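Local coordinates for archease, possible chaperone (Thermotoga maritima, PDB 1J5U), which probably activates the tRNA-splicing ligase RtcB by promoting its guanylylation, and binds calcium, at residues A[40-44]-A[85-89]; A[47-53]-A[101-107]; A[56-62]-A[94-100]. All blocks are in the same frame, centred on the assembly; numbering follows the deposited sequence.

Interaction 1 lies nearest the centre of the chain, where helix 32-47 packs on strand 84-92; interactions 2 and 3 join the other strands of the same antiparallel sheet. Both of these use strand 95-105, which pairs with strand 50-52 in interaction 2 and with strand 54-61 in interaction 3. Interactions 1 and 3 are partly buried, whereas interaction 2 is a surface contact. Interaction 1 combines apolar packing with a pair of arginines and has no strand pairing across it. Interaction 2 couples a bulged backbone pairing to arginine and carboxylate groups. Interaction 3 is a regular pairing with a buried aromatic face and a polar one. Thr-99 meets Trp-87 and Arg-88, linking interactions 1 and 3.

Interaction 1 of 3, residues A[40-44]-A[85-89]; sequences RNILL and APWRI
The guanidinium of Arg-40 has the NH1 of Arg-88 over one face, 3.8 Å from its own NH1, and in its plane two edge partners, the Asn-41 amide and a water. The two guanidinium planes stand 59° apart. Arg-40 grips Asn-41 OD1 side-on with NE and NH2, both coming from the same face of the amide, which should restrain the group's rotation. The water accepts from Arg-40 NH1 and from the backbone N of Ile-89. Arg-88 lays its CG over one face of the Trp-87 indole, while Trp-87 NE1 lies over one face of the Arg-88 guanidinium. Arg-88 NH1 donates to Trp-87 O (2.7 Å) from above the carbonyl plane, and Arg-40 NH1 lies 2.9 Å from the same oxygen, whose partial negative charge probably eases the meeting of like charges. With CG anti to the backbone N (chi1 169°), Arg-40 runs past Pro-86 in the opposite direction, CG to CG 4.0 Å. Leu-44 CD2 rests on Ala-85 CB at 3.8 Å. This is a helix packed on a sheet: Trp-76 of helix 66-81 touches Arg-40, Leu-43, Pro-86 and Ile-89, and strand 95-105 flanks strand 84-92, bulged at Trp-87 and Arg-88 opposite Thr-99.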
loop_
_atom_site.group_PDB
_atom_site.type_symbol
_atom_site.label_atom_id
_atom_site.label_comp_id
_atom_site.label_asym_id
_atom_site.label_seq_id
_atom_site.Cartn_x
_atom_site.Cartn_y
_atom_site.Cartn_z
ATOM N N ARG A 40 -3.703 1.249 2.253
ATOM C CA ARG A 40 -4.789 0.386 1.814
ATOM C C ARG A 40 -5.746 1.180 0.895
ATOM O O ARG A 40 -6.103 0.722 -0.189
ATOM C CB ARG A 40 -5.593 -0.135 3.017
ATOM C CG ARG A 40 -6.911 -0.833 2.606
ATOM C CD ARG A 40 -7.916 -0.864 3.783
ATOM N NE ARG A 40 -8.304 0.501 4.127
ATOM C CZ ARG A 40 -8.811 0.877 5.298
ATOM N NH1 ARG A 40 -9.013 -0.025 6.256
ATOM N NH2 ARG A 40 -9.059 2.165 5.532
ATOM N N ASN A 41 -6.191 2.347 1.359
ATOM C CA ASN A 41 -7.096 3.173 0.562
ATOM C C ASN A 41 -6.535 3.440 -0.840
ATOM O O ASN A 41 -7.264 3.361 -1.822
ATOM C CB ASN A 41 -7.379 4.511 1.278
ATOM C CG ASN A 41 -8.201 4.331 2.535
ATOM O OD1 ASN A 41 -8.815 3.282 2.733
ATOM N ND2 ASN A 41 -8.229 5.356 3.392
ATOM N N ILE A 42 -5.247 3.747 -0.926
ATOM C CA ILE A 42 -4.596 4.018 -2.204
ATOM C C ILE A 42 -4.666 2.808 -3.141
ATOM O O ILE A 42 -5.043 2.945 -4.315
ATOM C CB ILE A 42 -3.099 4.425 -1.999
ATOM C CG1 ILE A 42 -3.012 5.815 -1.332
ATOM C CG2 ILE A 42 -2.358 4.426 -3.357
ATOM C CD1 ILE A 42 -1.588 6.258 -0.996
ATOM N N LEU A 43 -4.311 1.626 -2.619
ATOM C CA LEU A 43 -4.334 0.393 -3.402
ATOM C C LEU A 43 -5.719 0.090 -3.999
ATOM O O LEU A 43 -5.840 -0.222 -5.194
ATOM C CB LEU A 43 -3.849 -0.806 -2.533
ATOM C CG LEU A 43 -2.375 -0.793 -2.084
ATOM C CD1 LEU A 43 -2.086 -2.036 -1.221
ATOM C CD2 LEU A 43 -1.441 -0.783 -3.318
ATOM N N LEU A 44 -6.758 0.195 -3.180
ATOM C CA LEU A 44 -8.138 -0.064 -3.616
ATOM C C LEU A 44 -8.630 0.965 -4.646
ATOM O O LEU A 44 -9.266 0.620 -5.650
ATOM C CB LEU A 44 -9.082 -0.015 -2.414
ATOM C CG LEU A 44 -8.818 -1.067 -1.332
ATOM C CD1 LEU A 44 -9.774 -0.876 -0.160
ATOM C CD2 LEU A 44 -8.986 -2.438 -1.947
ATOM N N ALA A 85 -7.733 -8.458 -1.417
ATOM C CA ALA A 85 -7.412 -7.068 -1.122
ATOM C C ALA A 85 -7.565 -6.699 0.359
ATOM O O ALA A 85 -8.506 -7.136 1.024
ATOM C CB ALA A 85 -8.283 -6.147 -1.982
ATOM N N PRO A 86 -6.616 -5.912 0.894
ATOM C CA PRO A 86 -6.700 -5.503 2.303
ATOM C C PRO A 86 -7.980 -4.679 2.485
ATOM O O PRO A 86 -8.286 -3.799 1.684
ATOM C CB PRO A 86 -5.417 -4.686 2.506
ATOM C CG PRO A 86 -5.174 -4.085 1.105
ATOM C CD PRO A 86 -5.433 -5.317 0.233
ATOM N N TRP A 87 -8.731 -4.959 3.540
ATOM C CA TRP A 87 -9.991 -4.260 3.763
ATOM C C TRP A 87 -10.102 -3.579 5.128
ATOM O O TRP A 87 -10.432 -2.381 5.226
ATOM C CB TRP A 87 -11.149 -5.260 3.556
ATOM C CG TRP A 87 -12.513 -4.728 3.895
ATOM C CD1 TRP A 87 -13.134 -3.628 3.360
ATOM C CD2 TRP A 87 -13.429 -5.283 4.839
ATOM N NE1 TRP A 87 -14.379 -3.470 3.917
ATOM C CE2 TRP A 87 -14.586 -4.471 4.830
ATOM C CE3 TRP A 87 -13.385 -6.393 5.694
ATOM C CZ2 TRP A 87 -15.694 -4.733 5.645
ATOM C CZ3 TRP A 87 -14.490 -6.658 6.509
ATOM C CH2 TRP A 87 -15.630 -5.827 6.475
ATOM N N ARG A 88 -9.839 -4.341 6.186
ATOM C CA ARG A 88 -9.909 -3.789 7.530
ATOM C C ARG A 88 -8.628 -4.084 8.295
ATOM O O ARG A 88 -7.936 -5.058 8.012
ATOM C CB ARG A 88 -11.119 -4.363 8.277
ATOM C CG ARG A 88 -12.452 -3.787 7.781
ATOM C CD ARG A 88 -12.642 -2.347 8.271
ATOM N NE ARG A 88 -13.801 -1.678 7.678
ATOM C CZ ARG A 88 -13.791 -1.047 6.504
ATOM N NH1 ARG A 88 -12.678 -0.994 5.778
ATOM N NH2 ARG A 88 -14.894 -0.460 6.056
ATOM N N ILE A 89 -8.320 -3.221 9.249
ATOM C CA ILE A 89 -7.123 -3.371 10.055
ATOM C C ILE A 89 -7.498 -3.198 11.514
ATOM O O ILE A 89 -8.151 -2.214 11.899
ATOM C CB ILE A 89 -6.056 -2.327 9.675
ATOM C CG1 ILE A 89 -5.788 -2.397 8.162
ATOM C CG2 ILE A 89 -4.771 -2.598 10.483
ATOM C CD1 ILE A 89 -4.977 -1.230 7.612
HETATM O O HOH W 1 -9.565 -0.546 9.056
#

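Interaction 2 of 3, residues A[47-53]-A[101-107]; sequences EGIVLDT and RKIRKKE
Val-50 faces both Arg-104 and Lys-105, a classic beta bulge in the antiparallel pairing of strands 50-52 and 95-105. This bulged backbone is the tight part of the contact. Val-50 N donates to Lys-105 O (2.7 Å) nearly along the C=O axis, and Val-50 O accepts from Arg-104 N (2.6 Å), with a weak bond from Lys-105 N. Beyond the bulge, Asp-52 N binds Lys-102 O almost straight, at 172°. Arg-101 closes this end firmly: Leu-51 CB covers a face of its guanidinium, while NE and NH2 both grip Asp-52 O at the edge. On the inner side Ile-49 CG2 meets Ile-103 CG1 at 3.9 Å, an apolar patch against Ile-80 of helix 66-81 and Ala-85 of strand 84-92. Gly-48, directly after helix 32-47, has a positive phi and forms a Schellman motif; a side chain there would collide with Glu-107 O. Glu-47 O accepts from Glu-107 N, and Glu-47 OE2 from Ile-111 N.

The solvent side is looser. A water links Glu-47 OE2 to Lys-106 NZ, while the direct ion pair from Lys-106 NZ to Glu-47 OE1 is long, at 4.0 Å. Exposed Arg-104 swings its CG away from its own N (chi1 -170°), which carries the chain across the Asp-52 carboxylate. Val-50 CG1 lies over one face of this guanidinium, and Arg-104 NE bridges to Asp-52 OD1 at 3.1 Å, from above the carboxylate plane.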
loop_
_atom_site.group_PDB
_atom_site.type_symbol
_atom_site.label_atom_id
_atom_site.label_comp_id
_atom_site.label_asym_id
_atom_site.label_seq_id
_atom_site.Cartn_x
_atom_site.Cartn_y
_atom_site.Cartn_z
ATOM N N GLU A 47 -6.338 0.900 -8.018
ATOM C CA GLU A 47 -6.623 -0.293 -8.807
ATOM C C GLU A 47 -8.101 -0.481 -9.148
ATOM O O GLU A 47 -8.450 -1.385 -9.897
ATOM C CB GLU A 47 -6.104 -1.531 -8.087
ATOM C CG GLU A 47 -4.588 -1.540 -7.912
ATOM C CD GLU A 47 -4.059 -2.947 -7.759
ATOM O OE1 GLU A 47 -4.834 -3.815 -7.304
ATOM O OE2 GLU A 47 -2.880 -3.195 -8.081
ATOM N N GLY A 48 -8.951 0.383 -8.615
ATOM C CA GLY A 48 -10.384 0.303 -8.863
ATOM C C GLY A 48 -10.959 -1.042 -8.446
ATOM O O GLY A 48 -11.829 -1.611 -9.114
ATOM N N ILE A 49 -10.464 -1.554 -7.322
ATOM C CA ILE A 49 -10.889 -2.847 -6.818
ATOM C C ILE A 49 -12.320 -2.858 -6.308
ATOM O O ILE A 49 -12.745 -1.963 -5.589
ATOM C CB ILE A 49 -9.915 -3.322 -5.689
ATOM C CG1 ILE A 49 -8.555 -3.614 -6.306
ATOM C CG2 ILE A 49 -10.461 -4.566 -4.973
ATOM C CD1 ILE A 49 -7.419 -3.805 -5.308
ATOM N N VAL A 50 -13.068 -3.872 -6.716
ATOM C CA VAL A 50 -14.447 -4.042 -6.263
ATOM C C VAL A 50 -14.367 -5.334 -5.456
ATOM O O VAL A 50 -13.803 -6.333 -5.915
ATOM C CB VAL A 50 -15.445 -4.202 -7.448
ATOM C CG1 VAL A 50 -16.872 -4.351 -6.918
ATOM C CG2 VAL A 50 -15.372 -2.982 -8.359
ATOM N N LEU A 51 -14.917 -5.314 -4.252
ATOM C CA LEU A 51 -14.826 -6.478 -3.378
ATOM C C LEU A 51 -16.008 -7.436 -3.310
ATOM O O LEU A 51 -17.160 -7.031 -3.414
ATOM C CB LEU A 51 -14.515 -6.010 -1.949
ATOM C CG LEU A 51 -13.273 -5.144 -1.727
ATOM C CD1 LEU A 51 -13.208 -4.724 -0.269
ATOM C CD2 LEU A 51 -12.036 -5.920 -2.113
ATOM N N ASP A 52 -15.701 -8.716 -3.133
ATOM C CA ASP A 52 -16.733 -9.724 -2.941
ATOM C C ASP A 52 -16.850 -9.782 -1.413
ATOM O O ASP A 52 -16.239 -8.967 -0.712
ATOM C CB ASP A 52 -16.315 -11.092 -3.487
ATOM C CG ASP A 52 -16.766 -11.319 -4.933
ATOM O OD1 ASP A 52 -17.868 -10.856 -5.300
ATOM O OD2 ASP A 52 -16.029 -11.984 -5.701
ATOM N N THR A 53 -17.600 -10.746 -0.888
ATOM C CA THR A 53 -17.794 -10.827 0.555
ATOM C C THR A 53 -16.871 -11.759 1.323
ATOM O O THR A 53 -16.654 -11.553 2.513
ATOM C CB THR A 53 -19.226 -11.245 0.871
ATOM O OG1 THR A 53 -19.447 -12.554 0.340
ATOM C CG2 THR A 53 -20.212 -10.276 0.238
ATOM N N ARG A 101 -10.530 -9.045 1.681
ATOM C CA ARG A 101 -11.784 -9.459 1.058
ATOM C C ARG A 101 -11.458 -9.895 -0.366
ATOM O O ARG A 101 -10.522 -9.377 -0.995
ATOM C CB ARG A 101 -12.833 -8.345 1.088
ATOM C CG ARG A 101 -13.649 -8.359 2.387
ATOM C CD ARG A 101 -14.657 -7.222 2.460
ATOM N NE ARG A 101 -15.692 -7.328 1.436
ATOM C CZ ARG A 101 -16.688 -6.457 1.271
ATOM N NH1 ARG A 101 -16.796 -5.402 2.067
ATOM N NH2 ARG A 101 -17.572 -6.638 0.300
ATOM N N LYS A 102 -12.196 -10.893 -0.852
ATOM C CA LYS A 102 -11.970 -11.414 -2.183
ATOM C C LYS A 102 -12.283 -10.326 -3.191
ATOM O O LYS A 102 -13.279 -9.625 -3.070
ATOM C CB LYS A 102 -12.861 -12.631 -2.446
ATOM C CG LYS A 102 -12.489 -13.392 -3.681
ATOM C CD LYS A 102 -11.083 -13.980 -3.550
ATOM C CE LYS A 102 -10.617 -14.580 -4.876
ATOM N NZ LYS A 102 -9.264 -15.169 -4.784
ATOM N N ILE A 103 -11.414 -10.188 -4.178
ATOM C CA ILE A 103 -11.589 -9.181 -5.215
ATOM C C ILE A 103 -12.599 -9.666 -6.249
ATOM O O ILE A 103 -12.405 -10.714 -6.860
ATOM C CB ILE A 103 -10.247 -8.915 -5.908
ATOM C CG1 ILE A 103 -9.291 -8.269 -4.904
ATOM C CG2 ILE A 103 -10.448 -8.111 -7.179
ATOM C CD1 ILE A 103 -7.878 -8.086 -5.440
ATOM N N ARG A 104 -13.692 -8.927 -6.423
ATOM C CA ARG A 104 -14.678 -9.315 -7.422
ATOM C C ARG A 104 -14.061 -8.951 -8.775
ATOM O O ARG A 104 -13.900 -9.798 -9.648
ATOM C CB ARG A 104 -15.988 -8.560 -7.227
ATOM C CG ARG A 104 -17.126 -9.106 -8.094
ATOM C CD ARG A 104 -18.385 -8.276 -7.943
ATOM N NE ARG A 104 -18.826 -8.202 -6.555
ATOM C CZ ARG A 104 -19.681 -7.294 -6.093
ATOM N NH1 ARG A 104 -20.185 -6.380 -6.918
ATOM N NH2 ARG A 104 -20.023 -7.290 -4.807
ATOM N N LYS A 105 -13.697 -7.683 -8.930
ATOM C CA LYS A 105 -13.067 -7.225 -10.162
ATOM C C LYS A 105 -12.200 -5.995 -9.922
ATOM O O LYS A 105 -12.305 -5.336 -8.881
ATOM C CB LYS A 105 -14.126 -6.920 -11.230
ATOM C CG LYS A 105 -15.187 -5.918 -10.808
ATOM C CD LYS A 105 -16.064 -5.539 -12.004
ATOM C CE LYS A 105 -17.272 -4.716 -11.574
ATOM N NZ LYS A 105 -18.179 -5.497 -10.668
ATOM N N LYS A 106 -11.336 -5.710 -10.894
ATOM C CA LYS A 106 -10.432 -4.565 -10.842
ATOM C C LYS A 106 -10.591 -3.746 -12.120
ATOM O O LYS A 106 -10.851 -4.293 -13.190
ATOM C CB LYS A 106 -8.978 -5.017 -10.727
ATOM C CG LYS A 106 -8.647 -5.763 -9.461
ATOM C CD LYS A 106 -7.139 -5.814 -9.233
ATOM C CE LYS A 106 -6.414 -6.462 -10.394
ATOM N NZ LYS A 106 -4.966 -6.586 -10.119
ATOM N N GLU A 107 -10.432 -2.434 -11.994
ATOM C CA GLU A 107 -10.568 -1.515 -13.121
ATOM C C GLU A 107 -9.658 -0.336 -12.827
ATOM O O GLU A 107 -10.072 0.625 -12.184
ATOM C CB GLU A 107 -12.014 -1.006 -13.223
ATOM C CG GLU A 107 -13.069 -2.039 -12.833
ATOM C CD GLU A 107 -14.254 -1.426 -12.097
ATOM O OE1 GLU A 107 -14.028 -0.680 -11.110
ATOM O OE2 GLU A 107 -15.407 -1.701 -12.500
HETATM O O HOH W 2 -2.679 -4.963 -10.051
#

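Interaction 3 of 3, residues A[56-62]-A[94-100]; sequences KEKMYPL and NELKVTF
Tyr-60 and Phe-100 approach from opposite directions and meet by their edges: Phe-100 CZ lies near the plane of the tyrosine ring and 3.4 Å from Tyr-60 OH, which in turn lies near the plane of the phenylalanine ring. Val-98 packs against both, with CG2 against Tyr-60 CD2 (3.4 Å) and CG1 over one face of Phe-100. Lys-58 crosses Phe-100 obliquely, its CD 3.8 Å from CE1, before its NZ reaches Asp-75 and Glu-79 of helix 66-81. Trp-76 of that helix meets both rings, and Tyr-60 OH is hydrogen-bonded to Asp-75. These side chains share the helix-covered face of an antiparallel sheet, in which Lys-56, Lys-58 and Tyr-60 form hydrogen-bonded pairs with Phe-100, Val-98 and Leu-96. Farther along this face Leu-62 CD1 packs on Leu-96 CD1, beside Tyr-32 of helix 32-47.

On the other face, Glu-57 lies alongside Thr-99, whose OG1, beside the backbone N (chi1 -54°), donates to Glu-57 OE2 on its anti side at 2.8 Å. A valine in place of Thr-99 would probably leave that carboxylate freer to turn, held across the strands by a water shared with Lys-97 and a long ion pair. Next to it the selenomethionine Met-59 bends over Lys-97, SE to CB 3.7 Å, and sets CE against Glu-95 CB.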
loop_
_atom_site.group_PDB
_atom_site.type_symbol
_atom_site.label_atom_id
_atom_site.label_comp_id
_atom_site.label_asym_id
_atom_site.label_seq_id
_atom_site.Cartn_x
_atom_site.Cartn_y
_atom_site.Cartn_z
ATOM N N LYS A 56 -10.566 -13.245 4.579
ATOM C CA LYS A 56 -9.360 -13.987 4.911
ATOM C C LYS A 56 -8.534 -13.035 5.782
ATOM O O LYS A 56 -8.578 -11.814 5.572
ATOM C CB LYS A 56 -8.638 -14.325 3.608
ATOM C CG LYS A 56 -7.181 -14.623 3.706
ATOM C CD LYS A 56 -6.641 -15.030 2.344
ATOM C CE LYS A 56 -5.235 -14.500 2.143
ATOM N NZ LYS A 56 -4.460 -15.325 1.180
ATOM N N GLU A 57 -7.789 -13.559 6.749
ATOM C CA GLU A 57 -7.006 -12.669 7.593
ATOM C C GLU A 57 -5.554 -13.099 7.809
ATOM O O GLU A 57 -5.234 -14.289 7.833
ATOM C CB GLU A 57 -7.713 -12.491 8.948
ATOM C CG GLU A 57 -9.157 -12.058 8.831
ATOM C CD GLU A 57 -9.874 -11.965 10.165
ATOM O OE1 GLU A 57 -9.775 -12.890 11.006
ATOM O OE2 GLU A 57 -10.571 -10.964 10.359
ATOM N N LYS A 58 -4.678 -12.110 7.984
ATOM C CA LYS A 58 -3.261 -12.349 8.225
ATOM C C LYS A 58 -2.799 -11.366 9.285
ATOM O O LYS A 58 -3.427 -10.317 9.484
ATOM C CB LYS A 58 -2.435 -12.135 6.950
ATOM C CG LYS A 58 -2.824 -13.051 5.813
ATOM C CD LYS A 58 -2.017 -12.751 4.556
ATOM C CE LYS A 58 -0.561 -13.172 4.714
ATOM N NZ LYS A 58 0.204 -12.985 3.417
HETATM N N MSE A 59 -1.706 -11.717 9.956
HETATM C CA MSE A 59 -1.122 -10.889 10.998
HETATM C C MSE A 59 0.152 -10.215 10.480
HETATM O O MSE A 59 0.910 -10.797 9.700
HETATM C CB MSE A 59 -0.715 -11.728 12.221
HETATM C CG MSE A 59 -1.825 -12.464 12.941
HETATM SE SE MSE A 59 -3.216 -11.345 13.702
HETATM C CE MSE A 59 -2.153 -10.009 14.406
ATOM N N TYR A 60 0.377 -8.995 10.938
ATOM C CA TYR A 60 1.578 -8.252 10.590
ATOM C C TYR A 60 2.088 -7.617 11.867
ATOM O O TYR A 60 1.309 -7.252 12.744
ATOM C CB TYR A 60 1.264 -7.156 9.566
ATOM C CG TYR A 60 0.820 -7.697 8.249
ATOM C CD1 TYR A 60 1.750 -8.103 7.299
ATOM C CD2 TYR A 60 -0.533 -7.821 7.950
ATOM C CE1 TYR A 60 1.352 -8.618 6.088
ATOM C CE2 TYR A 60 -0.948 -8.345 6.729
ATOM C CZ TYR A 60 0.005 -8.741 5.807
ATOM O OH TYR A 60 -0.395 -9.271 4.614
ATOM N N PRO A 61 3.412 -7.498 12.003
ATOM C CA PRO A 61 3.952 -6.883 13.212
ATOM C C PRO A 61 3.664 -5.378 13.251
ATOM O O PRO A 61 3.777 -4.673 12.228
ATOM C CB PRO A 61 5.445 -7.187 13.111
ATOM C CG PRO A 61 5.672 -7.215 11.616
ATOM C CD PRO A 61 4.485 -8.019 11.143
ATOM N N LEU A 62 3.276 -4.887 14.420
ATOM C CA LEU A 62 3.006 -3.470 14.568
ATOM C C LEU A 62 4.346 -2.864 14.981
ATOM O O LEU A 62 4.645 -2.720 16.162
ATOM C CB LEU A 62 1.936 -3.231 15.639
ATOM C CG LEU A 62 1.501 -1.786 15.932
ATOM C CD1 LEU A 62 1.213 -1.050 14.675
ATOM C CD2 LEU A 62 0.261 -1.803 16.819
ATOM N N ASN A 94 0.891 -5.913 19.957
ATOM C CA ASN A 94 1.911 -5.236 19.177
ATOM C C ASN A 94 1.915 -5.779 17.747
ATOM O O ASN A 94 2.952 -5.857 17.086
ATOM C CB ASN A 94 3.285 -5.390 19.855
ATOM C CG ASN A 94 3.786 -6.824 19.871
ATOM O OD1 ASN A 94 3.016 -7.767 19.755
ATOM N ND2 ASN A 94 5.099 -6.986 20.028
ATOM N N GLU A 95 0.726 -6.153 17.283
ATOM C CA GLU A 95 0.548 -6.677 15.936
ATOM C C GLU A 95 -0.727 -6.147 15.320
ATOM O O GLU A 95 -1.593 -5.647 16.021
ATOM C CB GLU A 95 0.429 -8.177 15.945
ATOM C CG GLU A 95 1.634 -8.913 16.433
ATOM C CD GLU A 95 1.356 -10.379 16.433
ATOM O OE1 GLU A 95 1.644 -11.038 15.402
ATOM O OE2 GLU A 95 0.817 -10.858 17.459
ATOM N N LEU A 96 -0.835 -6.273 14.002
ATOM C CA LEU A 96 -2.027 -5.824 13.312
ATOM C C LEU A 96 -2.683 -6.979 12.584
ATOM O O LEU A 96 -2.024 -7.701 11.821
ATOM C CB LEU A 96 -1.676 -4.734 12.304
ATOM C CG LEU A 96 -1.079 -3.469 12.918
ATOM C CD1 LEU A 96 -0.546 -2.612 11.760
ATOM C CD2 LEU A 96 -2.144 -2.697 13.726
ATOM N N LYS A 97 -3.973 -7.159 12.834
ATOM C CA LYS A 97 -4.741 -8.195 12.155
ATOM C C LYS A 97 -5.425 -7.518 10.974
ATOM O O LYS A 97 -6.243 -6.593 11.132
ATOM C CB LYS A 97 -5.801 -8.813 13.070
ATOM C CG LYS A 97 -6.772 -9.711 12.323
ATOM C CD LYS A 97 -7.947 -10.188 13.200
ATOM C CE LYS A 97 -7.595 -11.371 14.063
ATOM N NZ LYS A 97 -8.823 -11.926 14.766
ATOM N N VAL A 98 -5.070 -7.979 9.785
ATOM C CA VAL A 98 -5.616 -7.437 8.550
ATOM C C VAL A 98 -6.646 -8.387 7.946
ATOM O O VAL A 98 -6.358 -9.555 7.708
ATOM C CB VAL A 98 -4.469 -7.196 7.530
ATOM C CG1 VAL A 98 -5.042 -6.741 6.156
ATOM C CG2 VAL A 98 -3.524 -6.139 8.093
ATOM N N THR A 99 -7.857 -7.891 7.737
ATOM C CA THR A 99 -8.887 -8.702 7.111
ATOM C C THR A 99 -8.880 -8.333 5.625
ATOM O O THR A 99 -8.985 -7.150 5.273
ATOM C CB THR A 99 -10.288 -8.392 7.673
ATOM O OG1 THR A 99 -10.288 -8.521 9.107
ATOM C CG2 THR A 99 -11.325 -9.374 7.084
ATOM N N PHE A 100 -8.712 -9.336 4.769
ATOM C CA PHE A 100 -8.741 -9.144 3.330
ATOM C C PHE A 100 -10.112 -9.585 2.820
ATOM O O PHE A 100 -10.798 -10.378 3.477
ATOM C CB PHE A 100 -7.681 -10.009 2.641
ATOM C CG PHE A 100 -6.271 -9.643 2.980
ATOM C CD1 PHE A 100 -5.694 -10.055 4.185
ATOM C CD2 PHE A 100 -5.507 -8.915 2.081
ATOM C CE1 PHE A 100 -4.375 -9.754 4.483
ATOM C CE2 PHE A 100 -4.183 -8.599 2.366
ATOM C CZ PHE A 100 -3.610 -9.019 3.566
HETATM O O HOH W 3 -11.007 -12.816 13.373
#